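Quinoline 2-oxidoreductase small subunit (Pseudomonas putida, PDB 1T3Q) carries two [2Fe-2S] clusters that probably relay electrons between the molybdenum site and the FAD of quinoline 2-oxidoreductase, a molybdenum hydroxylase. Local coordinates at residues A[50-56]-A[66-70]; A[40-44]-A[81-85]; A[128-134]-A[151-155]. One frame throughout, in Å; residues are numbered along the deposited sequence.

Contact 1 of 3, residues A[50-56]-A[66-70]; sequences QGVCGSC and RSCLT. With FES (Fe2/s2 (inorganic) cluster), chain H; FAD (flavin-adenine dinucleotide), chain R.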
loop_
_atom_site.group_PDB
_atom_site.type_symbol
_atom_site.label_atom_id
_atom_site.label_comp_id
_atom_site.label_asym_id
_atom_site.label_seq_id
_atom_site.Cartn_x
_atom_site.Cartn_y
_atom_site.Cartn_z
ATOM N N GLN A 50 -1.948 -24.667 18.541
ATOM C CA GLN A 50 -1.982 -25.789 19.479
ATOM C C GLN A 50 -3.210 -26.668 19.259
ATOM O O GLN A 50 -3.458 -27.596 20.027
ATOM C CB GLN A 50 -1.978 -25.280 20.924
ATOM C CG GLN A 50 -0.625 -24.816 21.414
ATOM C CD GLN A 50 0.343 -25.969 21.622
ATOM O OE1 GLN A 50 0.117 -26.844 22.461
ATOM N NE2 GLN A 50 1.429 -25.973 20.856
ATOM N N GLY A 51 -3.983 -26.354 18.223
ATOM C CA GLY A 51 -5.167 -27.136 17.909
ATOM C C GLY A 51 -6.409 -26.814 18.718
ATOM O O GLY A 51 -7.460 -27.417 18.500
ATOM N N VAL A 52 -6.306 -25.852 19.632
ATOM C CA VAL A 52 -7.432 -25.502 20.489
ATOM C C VAL A 52 -8.467 -24.500 19.964
ATOM O O VAL A 52 -9.670 -24.757 20.045
ATOM C CB VAL A 52 -6.935 -24.971 21.867
ATOM C CG1 VAL A 52 -8.130 -24.636 22.759
ATOM C CG2 VAL A 52 -6.040 -26.008 22.546
ATOM N N CYS A 53 -8.019 -23.371 19.423
ATOM C CA CYS A 53 -8.964 -22.342 18.994
ATOM C C CYS A 53 -9.820 -22.638 17.772
ATOM O O CYS A 53 -10.943 -22.143 17.675
ATOM C CB CYS A 53 -8.248 -21.007 18.806
ATOM S SG CYS A 53 -7.266 -20.865 17.340
ATOM N N GLY A 54 -9.294 -23.428 16.843
ATOM C CA GLY A 54 -10.062 -23.771 15.656
ATOM C C GLY A 54 -10.066 -22.734 14.550
ATOM O O GLY A 54 -10.700 -22.939 13.516
ATOM N N SER A 55 -9.353 -21.626 14.738
ATOM C CA SER A 55 -9.323 -20.572 13.726
ATOM C C SER A 55 -8.698 -20.985 12.394
ATOM O O SER A 55 -8.964 -20.359 11.370
ATOM C CB SER A 55 -8.572 -19.342 14.251
ATOM O OG SER A 55 -7.178 -19.588 14.282
ATOM N N CYS A 56 -7.862 -22.022 12.417
ATOM C CA CYS A 56 -7.172 -22.510 11.221
ATOM C C CYS A 56 -7.886 -23.708 10.616
ATOM O O CYS A 56 -7.342 -24.376 9.737
ATOM C CB CYS A 56 -5.757 -22.971 11.576
ATOM S SG CYS A 56 -5.793 -24.471 12.584
ATOM N N ARG A 66 -7.365 -29.320 11.750
ATOM C CA ARG A 66 -6.592 -28.157 12.181
ATOM C C ARG A 66 -5.381 -28.068 11.260
ATOM O O ARG A 66 -4.532 -28.962 11.264
ATOM C CB ARG A 66 -6.108 -28.333 13.626
ATOM C CG ARG A 66 -7.198 -28.547 14.657
ATOM C CD ARG A 66 -8.192 -27.390 14.718
ATOM N NE ARG A 66 -8.819 -27.336 16.034
ATOM C CZ ARG A 66 -10.114 -27.135 16.265
ATOM N NH1 ARG A 66 -10.556 -27.113 17.515
ATOM N NH2 ARG A 66 -10.966 -26.970 15.261
ATOM N N SER A 67 -5.289 -27.002 10.466
ATOM C CA SER A 67 -4.155 -26.868 9.561
ATOM C C SER A 67 -2.865 -26.523 10.296
ATOM O O SER A 67 -1.780 -26.708 9.753
ATOM C CB SER A 67 -4.439 -25.822 8.474
ATOM O OG SER A 67 -4.844 -24.587 9.032
ATOM N N CYS A 68 -2.972 -26.023 11.525
ATOM C CA CYS A 68 -1.764 -25.698 12.283
ATOM C C CYS A 68 -1.151 -26.983 12.844
ATOM O O CYS A 68 0.013 -26.999 13.255
ATOM C CB CYS A 68 -2.081 -24.737 13.431
ATOM S SG CYS A 68 -2.987 -25.451 14.796
ATOM N N LEU A 69 -1.946 -28.054 12.869
ATOM C CA LEU A 69 -1.472 -29.340 13.364
ATOM C C LEU A 69 -1.356 -30.369 12.237
ATOM O O LEU A 69 -1.429 -31.578 12.465
ATOM C CB LEU A 69 -2.390 -29.870 14.469
ATOM C CG LEU A 69 -2.470 -29.022 15.745
ATOM C CD1 LEU A 69 -3.151 -29.839 16.820
ATOM C CD2 LEU A 69 -1.070 -28.607 16.218
ATOM N N THR A 70 -1.187 -29.866 11.021
ATOM C CA THR A 70 -1.007 -30.703 9.839
ATOM C C THR A 70 0.250 -30.171 9.168
ATOM O O THR A 70 0.347 -28.977 8.915
ATOM C CB THR A 70 -2.180 -30.561 8.834
ATOM O OG1 THR A 70 -3.413 -30.944 9.459
ATOM C CG2 THR A 70 -1.936 -31.451 7.612
HETATM FE FE1 FES H . -5.682 -22.516 16.869
HETATM FE FE2 FES H . -4.973 -24.060 14.741
HETATM S S1 FES H . -6.369 -24.634 16.260
HETATM S S2 FES H . -4.329 -21.907 15.206
HETATM P PA FAD R . 0.879 -38.184 16.799
HETATM O O1A FAD R . 0.691 -36.873 17.478
HETATM O O2A FAD R . 1.397 -38.211 15.565
HETATM O O5B FAD R . 1.955 -38.732 17.719
HETATM C C5B FAD R . 1.733 -39.327 19.038
HETATM C C4B FAD R . 3.107 -39.903 19.586
HETATM O O4B FAD R . 3.081 -41.358 19.303
HETATM C C3B FAD R . 4.467 -39.405 18.986
HETATM O O3B FAD R . 5.492 -39.424 19.935
HETATM C C2B FAD R . 4.678 -40.398 17.802
HETATM O O2B FAD R . 6.036 -40.556 17.472
HETATM C C1B FAD R . 4.180 -41.686 18.387
HETATM N N9A FAD R . 3.545 -42.597 17.435
HETATM C C8A FAD R . 2.429 -42.353 16.662
HETATM N N7A FAD R . 1.959 -43.446 16.063
HETATM C C5A FAD R . 2.817 -44.449 16.446
HETATM C C6A FAD R . 2.847 -45.918 16.153
HETATM N N6A FAD R . 1.996 -46.531 15.369
HETATM N N1A FAD R . 3.888 -46.613 16.755
HETATM C C2A FAD R . 4.810 -46.006 17.580
HETATM N N3A FAD R . 4.865 -44.680 17.897
HETATM C C4A FAD R . 3.882 -43.928 17.263
HETATM N N1 FAD R . -6.700 -37.107 23.437
HETATM C C2 FAD R . -7.508 -37.729 24.300
HETATM O O2 FAD R . -7.261 -38.828 24.729
HETATM N N3 FAD R . -8.611 -37.048 24.917
HETATM C C4 FAD R . -8.842 -35.689 24.716
HETATM O O4 FAD R . -9.764 -35.157 25.292
HETATM C C4X FAD R . -7.914 -34.973 23.834
HETATM N N5 FAD R . -8.078 -33.631 23.593
HETATM C C5X FAD R . -7.243 -33.024 22.673
HETATM C C6 FAD R . -7.425 -31.622 22.438
HETATM C C7 FAD R . -6.632 -30.928 21.524
HETATM C C7M FAD R . -6.845 -29.441 21.339
HETATM C C8 FAD R . -5.591 -31.650 20.753
HETATM C C8M FAD R . -4.701 -30.963 19.745
HETATM C C9 FAD R . -5.414 -33.045 20.958
HETATM C C9A FAD R . -6.217 -33.736 21.919
HETATM N N10 FAD R . -6.086 -35.165 22.213
HETATM C C10 FAD R . -6.863 -35.770 23.155
HETATM C "C1'" FAD R . -4.952 -35.905 21.595
HETATM C "C2'" FAD R . -5.386 -36.799 20.398
HETATM O "O2'" FAD R . -6.085 -37.947 20.890
HETATM C "C3'" FAD R . -4.094 -37.180 19.672
HETATM O "O3'" FAD R . -4.461 -37.410 18.304
HETATM C "C4'" FAD R . -3.415 -38.455 20.241
HETATM O "O4'" FAD R . -3.076 -38.290 21.621
HETATM C "C5'" FAD R . -2.160 -38.670 19.444
HETATM O "O5'" FAD R . -2.493 -39.462 18.150
HETATM P P FAD R . -1.908 -39.000 16.843
HETATM O O1P FAD R . -2.383 -40.027 15.808
HETATM O O2P FAD R . -2.158 -37.663 16.565
HETATM O O3P FAD R . -0.445 -39.134 16.946
#

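Contact 2 of 3, residues A[40-44]-A[81-85]; sequences GLTGT and ETVEG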
loop_
_atom_site.group_PDB
_atom_site.type_symbol
_atom_site.label_atom_id
_atom_site.label_comp_id
_atom_site.label_asym_id
_atom_site.label_seq_id
_atom_site.Cartn_x
_atom_site.Cartn_y
_atom_site.Cartn_z
ATOM N N GLY A 40 -0.358 -18.150 -0.600
ATOM C CA GLY A 40 -0.913 -16.808 -0.638
ATOM C C GLY A 40 -2.395 -16.698 -0.324
ATOM O O GLY A 40 -3.043 -15.746 -0.735
ATOM N N LEU A 41 -2.935 -17.674 0.394
ATOM C CA LEU A 41 -4.339 -17.661 0.770
ATOM C C LEU A 41 -4.393 -17.376 2.265
ATOM O O LEU A 41 -4.378 -18.293 3.091
ATOM C CB LEU A 41 -4.973 -19.019 0.450
ATOM C CG LEU A 41 -4.975 -19.387 -1.038
ATOM C CD1 LEU A 41 -5.434 -20.830 -1.215
ATOM C CD2 LEU A 41 -5.894 -18.428 -1.795
ATOM N N THR A 42 -4.452 -16.095 2.612
ATOM C CA THR A 42 -4.463 -15.690 4.012
ATOM C C THR A 42 -5.806 -15.777 4.726
ATOM O O THR A 42 -5.931 -15.334 5.868
ATOM C CB THR A 42 -3.892 -14.252 4.174
ATOM O OG1 THR A 42 -4.626 -13.339 3.349
ATOM C CG2 THR A 42 -2.425 -14.217 3.764
ATOM N N GLY A 43 -6.809 -16.361 4.073
ATOM C CA GLY A 43 -8.105 -16.491 4.716
ATOM C C GLY A 43 -8.039 -17.382 5.946
ATOM O O GLY A 43 -8.775 -17.182 6.912
ATOM N N THR A 44 -7.159 -18.376 5.908
ATOM C CA THR A 44 -6.978 -19.292 7.034
ATOM C C THR A 44 -6.193 -18.521 8.097
ATOM O O THR A 44 -5.107 -18.011 7.820
ATOM C CB THR A 44 -6.188 -20.556 6.592
ATOM O OG1 THR A 44 -6.939 -21.253 5.583
ATOM C CG2 THR A 44 -5.958 -21.492 7.771
ATOM N N GLU A 81 -9.906 -27.300 0.969
ATOM C CA GLU A 81 -10.890 -26.246 0.776
ATOM C C GLU A 81 -10.702 -25.177 1.844
ATOM O O GLU A 81 -10.858 -25.453 3.032
ATOM C CB GLU A 81 -12.309 -26.804 0.891
ATOM C CG GLU A 81 -12.764 -27.643 -0.281
ATOM C CD GLU A 81 -14.117 -28.270 -0.017
ATOM O OE1 GLU A 81 -14.163 -29.331 0.642
ATOM O OE2 GLU A 81 -15.134 -27.691 -0.452
ATOM N N THR A 82 -10.356 -23.963 1.425
ATOM C CA THR A 82 -10.188 -22.862 2.370
ATOM C C THR A 82 -11.386 -21.927 2.201
ATOM O O THR A 82 -12.177 -22.076 1.260
ATOM C CB THR A 82 -8.885 -22.075 2.121
ATOM O OG1 THR A 82 -8.944 -21.429 0.845
ATOM C CG2 THR A 82 -7.681 -23.015 2.159
ATOM N N VAL A 83 -11.525 -20.967 3.108
ATOM C CA VAL A 83 -12.647 -20.041 3.048
ATOM C C VAL A 83 -12.739 -19.296 1.714
ATOM O O VAL A 83 -13.837 -18.960 1.266
ATOM C CB VAL A 83 -12.577 -19.017 4.209
ATOM C CG1 VAL A 83 -11.355 -18.135 4.055
ATOM C CG2 VAL A 83 -13.847 -18.181 4.242
ATOM N N GLU A 84 -11.599 -19.052 1.074
ATOM C CA GLU A 84 -11.593 -18.338 -0.203
ATOM C C GLU A 84 -12.400 -19.054 -1.285
ATOM O O GLU A 84 -12.866 -18.426 -2.241
ATOM C CB GLU A 84 -10.164 -18.140 -0.721
ATOM C CG GLU A 84 -9.348 -17.109 0.038
ATOM C CD GLU A 84 -8.527 -17.704 1.167
ATOM O OE1 GLU A 84 -8.871 -18.800 1.661
ATOM O OE2 GLU A 84 -7.538 -17.056 1.569
ATOM N N GLY A 85 -12.552 -20.366 -1.138
ATOM C CA GLY A 85 -13.274 -21.131 -2.139
ATOM C C GLY A 85 -14.778 -21.183 -1.973
ATOM O O GLY A 85 -15.477 -21.687 -2.852
HETATM O O HOH W 1 -6.594 -19.800 3.266
HETATM O O HOH W 2 -9.891 -21.110 5.505
#

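Contact 3 of 3, residues A[128-134]-A[151-155]; sequences PSRDEVR and IDAIT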
loop_
_atom_site.group_PDB
_atom_site.type_symbol
_atom_site.label_atom_id
_atom_site.label_comp_id
_atom_site.label_asym_id
_atom_site.label_seq_id
_atom_site.Cartn_x
_atom_site.Cartn_y
_atom_site.Cartn_z
ATOM N N PRO A 128 -29.654 -29.245 11.555
ATOM C CA PRO A 128 -29.271 -29.710 12.888
ATOM C C PRO A 128 -30.004 -28.896 13.946
ATOM O O PRO A 128 -30.421 -27.774 13.684
ATOM C CB PRO A 128 -27.764 -29.472 12.912
ATOM C CG PRO A 128 -27.621 -28.235 12.079
ATOM C CD PRO A 128 -28.545 -28.518 10.909
ATOM N N SER A 129 -30.178 -29.468 15.131
ATOM C CA SER A 129 -30.845 -28.762 16.217
ATOM C C SER A 129 -29.846 -27.754 16.781
ATOM O O SER A 129 -28.644 -27.875 16.552
ATOM C CB SER A 129 -31.251 -29.743 17.315
ATOM O OG SER A 129 -30.108 -30.245 17.992
ATOM N N ARG A 130 -30.333 -26.761 17.515
ATOM C CA ARG A 130 -29.425 -25.778 18.093
ATOM C C ARG A 130 -28.418 -26.488 19.000
ATOM O O ARG A 130 -27.235 -26.152 19.000
ATOM C CB ARG A 130 -30.206 -24.722 18.886
ATOM C CG ARG A 130 -31.073 -23.819 18.020
ATOM C CD ARG A 130 -31.780 -22.753 18.851
ATOM N NE ARG A 130 -30.842 -21.773 19.397
ATOM C CZ ARG A 130 -30.373 -20.728 18.724
ATOM N NH1 ARG A 130 -30.758 -20.515 17.472
ATOM N NH2 ARG A 130 -29.511 -19.898 19.301
ATOM N N ASP A 131 -28.887 -27.474 19.764
ATOM C CA ASP A 131 -28.010 -28.220 20.665
ATOM C C ASP A 131 -26.928 -28.974 19.909
ATOM O O ASP A 131 -25.781 -29.026 20.349
ATOM C CB ASP A 131 -28.817 -29.208 21.511
ATOM C CG ASP A 131 -29.427 -28.557 22.734
ATOM O OD1 ASP A 131 -30.286 -29.190 23.382
ATOM O OD2 ASP A 131 -29.035 -27.418 23.056
ATOM N N GLU A 132 -27.299 -29.563 18.777
ATOM C CA GLU A 132 -26.350 -30.303 17.962
ATOM C C GLU A 132 -25.286 -29.351 17.417
ATOM O O GLU A 132 -24.098 -29.681 17.387
ATOM C CB GLU A 132 -27.087 -31.013 16.815
ATOM C CG GLU A 132 -27.967 -32.168 17.305
ATOM C CD GLU A 132 -28.950 -32.700 16.260
ATOM O OE1 GLU A 132 -29.575 -33.748 16.533
ATOM O OE2 GLU A 132 -29.110 -32.081 15.185
ATOM N N VAL A 133 -25.714 -28.166 16.994
ATOM C CA VAL A 133 -24.774 -27.188 16.466
ATOM C C VAL A 133 -23.820 -26.725 17.569
ATOM O O VAL A 133 -22.608 -26.684 17.366
ATOM C CB VAL A 133 -25.499 -25.969 15.856
ATOM C CG1 VAL A 133 -24.478 -24.949 15.358
ATOM C CG2 VAL A 133 -26.380 -26.419 14.687
ATOM N N ARG A 134 -24.357 -26.390 18.737
ATOM C CA ARG A 134 -23.503 -25.946 19.835
ATOM C C ARG A 134 -22.482 -27.023 20.194
ATOM O O ARG A 134 -21.334 -26.718 20.518
ATOM C CB ARG A 134 -24.345 -25.576 21.063
ATOM C CG ARG A 134 -25.031 -24.206 20.947
ATOM C CD ARG A 134 -25.892 -23.900 22.169
ATOM N NE ARG A 134 -26.557 -22.597 22.092
ATOM C CZ ARG A 134 -25.968 -21.431 22.343
ATOM N NH1 ARG A 134 -24.689 -21.389 22.689
ATOM N NH2 ARG A 134 -26.661 -20.304 22.259
ATOM N N ILE A 151 -25.114 -19.709 16.023
ATOM C CA ILE A 151 -26.040 -20.840 16.093
ATOM C C ILE A 151 -27.261 -20.463 15.247
ATOM O O ILE A 151 -27.786 -21.285 14.491
ATOM C CB ILE A 151 -26.496 -21.123 17.547
ATOM C CG1 ILE A 151 -25.280 -21.316 18.459
ATOM C CG2 ILE A 151 -27.379 -22.372 17.594
ATOM C CD1 ILE A 151 -24.350 -22.444 18.052
ATOM N N ASP A 152 -27.697 -19.213 15.373
ATOM C CA ASP A 152 -28.840 -18.716 14.607
ATOM C C ASP A 152 -28.569 -18.835 13.108
ATOM O O ASP A 152 -29.421 -19.292 12.347
ATOM C CB ASP A 152 -29.106 -17.237 14.910
ATOM C CG ASP A 152 -29.564 -16.990 16.335
ATOM O OD1 ASP A 152 -29.575 -15.806 16.736
ATOM O OD2 ASP A 152 -29.923 -17.952 17.046
ATOM N N ALA A 153 -27.383 -18.403 12.690
ATOM C CA ALA A 153 -27.006 -18.429 11.284
ATOM C C ALA A 153 -26.993 -19.834 10.689
ATOM O O ALA A 153 -27.518 -20.050 9.596
ATOM C CB ALA A 153 -25.636 -17.768 11.090
ATOM N N ILE A 154 -26.403 -20.782 11.411
ATOM C CA ILE A 154 -26.306 -22.159 10.934
ATOM C C ILE A 154 -27.648 -22.892 10.850
ATOM O O ILE A 154 -27.828 -23.762 9.997
ATOM C CB ILE A 154 -25.337 -22.971 11.822
ATOM C CG1 ILE A 154 -23.939 -22.353 11.742
ATOM C CG2 ILE A 154 -25.308 -24.440 11.378
ATOM C CD1 ILE A 154 -22.960 -22.890 12.766
ATOM N N THR A 155 -28.586 -22.533 11.721
ATOM C CA THR A 155 -29.897 -23.177 11.734
ATOM C C THR A 155 -30.947 -22.419 10.935
ATOM O O THR A 155 -32.123 -22.778 10.954
ATOM C CB THR A 155 -30.422 -23.359 13.178
ATOM O OG1 THR A 155 -30.423 -22.095 13.857
ATOM C CG2 THR A 155 -29.554 -24.344 13.940
HETATM O O HOH W 3 -32.467 -21.921 15.551
#

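Contact 1 of 3, residues A[50-56]-A[66-70]
Neither segment forms a regular helix over its length: 50-56 is a loop that curls round one [2Fe-2S] cluster, and 66-70 is a turn running out of a strand, with L69 N hydrogen-bonded to R66 O. The backbones come closest at C56 and S67, whose CA atoms are 5.6 Å apart. G51 and G54 have positive phi (both 81°), which turns the loop round the cluster, and a CB on G51 would run into L69 CD1. The bend lets the backbone meet inorganic sulfur, with G54 N 3.2 Å from S1 of the cluster.

The metal joins the two segments directly. C56 SG and C68 SG bind FE2 at 2.3 and 2.4 Å, while C53 SG binds FE1 at 2.3 Å and C48 completes that iron. This is the cysteine pattern of plant-type ferredoxins. Hydrogen bonds reinforce it: C68 N donates to C56 SG (3.4 Å), S67 OG to C56 O (2.6 Å) and R66 NE to G51 O (2.8 Å). The R66 guanidinium lies with one face over G54 CA, and its NH1 also donates a hydrogen bond to G139 O. On the flavin side, L69 CD1 is 3.5 Å from C8M of FAD and G51 O is 3.5 Å from C7M, a proximity consistent with electron transfer from this cluster to the flavin.

The medium subunit packs against Q50 and L69, the large subunit against V52. Within the chain, the loop leads into strand 57-60, the turn leaves strand 63-66, outermost of the sheet within this chain, and S67 rests on helix 31-39.

Contact 2 of 3, residues A[40-44]-A[81-85]
E84 lays its side chain across the backbone of L41 to G43 and has the most surface covered in this contact. Its OE2 sits 3.4 Å from L41 CB and accepts a hydrogen bond from G43 N at 2.7 Å, while its OE1 takes one from T82 OG1 at 2.8 Å, so a single carboxylate ties the loop to its own turn. G43 leaves space: a CB there would collide with V83 CG1 and E84 OE2.

One water donates to L41 O (2.7 Å) and E84 OE1 (3.0 Å) and accepts from T44 OG1 (2.8 Å); a second accepts from V83 N (2.9 Å) and donates to T44 OG1 (3.0 Å). Van der Waals contacts complete the approach: G43 CA lies 3.7 Å from V83 CG1, and T44 OG1 3.9 Å from T82 CG2. The principle is two irregular loops joined by one carboxylate and two bridging waters.

T44 touches C56, a first-cluster ligand, and its side chain is about 7 Å from the cluster at nearest atoms, so the contact joins the cluster loop's approach to the strand 79-81 exit. The loop follows helix 31-39, which T44 and T82 touch through L35. V83 reaches helix 111-124 of the second cluster domain.

Contact 3 of 3, residues A[128-134]-A[151-155]
I151, R130 and V133 lose the most surface where these two helix ends meet. I151 points toward the opposing helix and packs against V133, R134 and R130: its CD1 lies 3.7 Å from V133 CG1 and 3.5 Å from R134 CG, and its CG2 covers one face of the R130 guanidinium, 3.6 Å from R130 CZ. V133 adds a second apolar contact, CG1 to I154 CD1 at 3.6 Å. The charged end of R130 forms a salt bridge through NH1 with D152 OD2 at 2.7 Å, and a water links R130 NH1 (2.9 Å) to T155 OG1 (2.7 Å). R130 and R134 form salt bridges with D721 of the large subunit, so the same surface serves the subunit interface.

S129 and E132 form a capping box that starts the first helix, S129 OG accepting from E132 N at 3.0 Å and S129 N donating to E132 OE2 at 2.8 Å. Helices 130-136 and 148-154 pack in the all-helical [2Fe-2S] domain, with P128 and I154 resting on helix 111-124.

In the fold
The three contacts follow the division of the small subunit into two cluster domains. Contacts 1 and 2 belong to the ferredoxin-like part: along the chain, 50-56 and 66-70 both fall between 40-44 and 81-85. Their centres are about 14 Å apart, and T44 of contact 2 touches C56 and S67 of contact 1. Contact 3 comes later in sequence, in the helical domain, with its centre about 22 Å from that of contact 1 and about 24 Å from contact 2's. Helix 111-124 is touched by V83 of contact 2 and I154 of contact 3, and so borders both. Contact 1 holds the first cluster beside the FAD, while the helical domain carries the second, consistent with an electron relay.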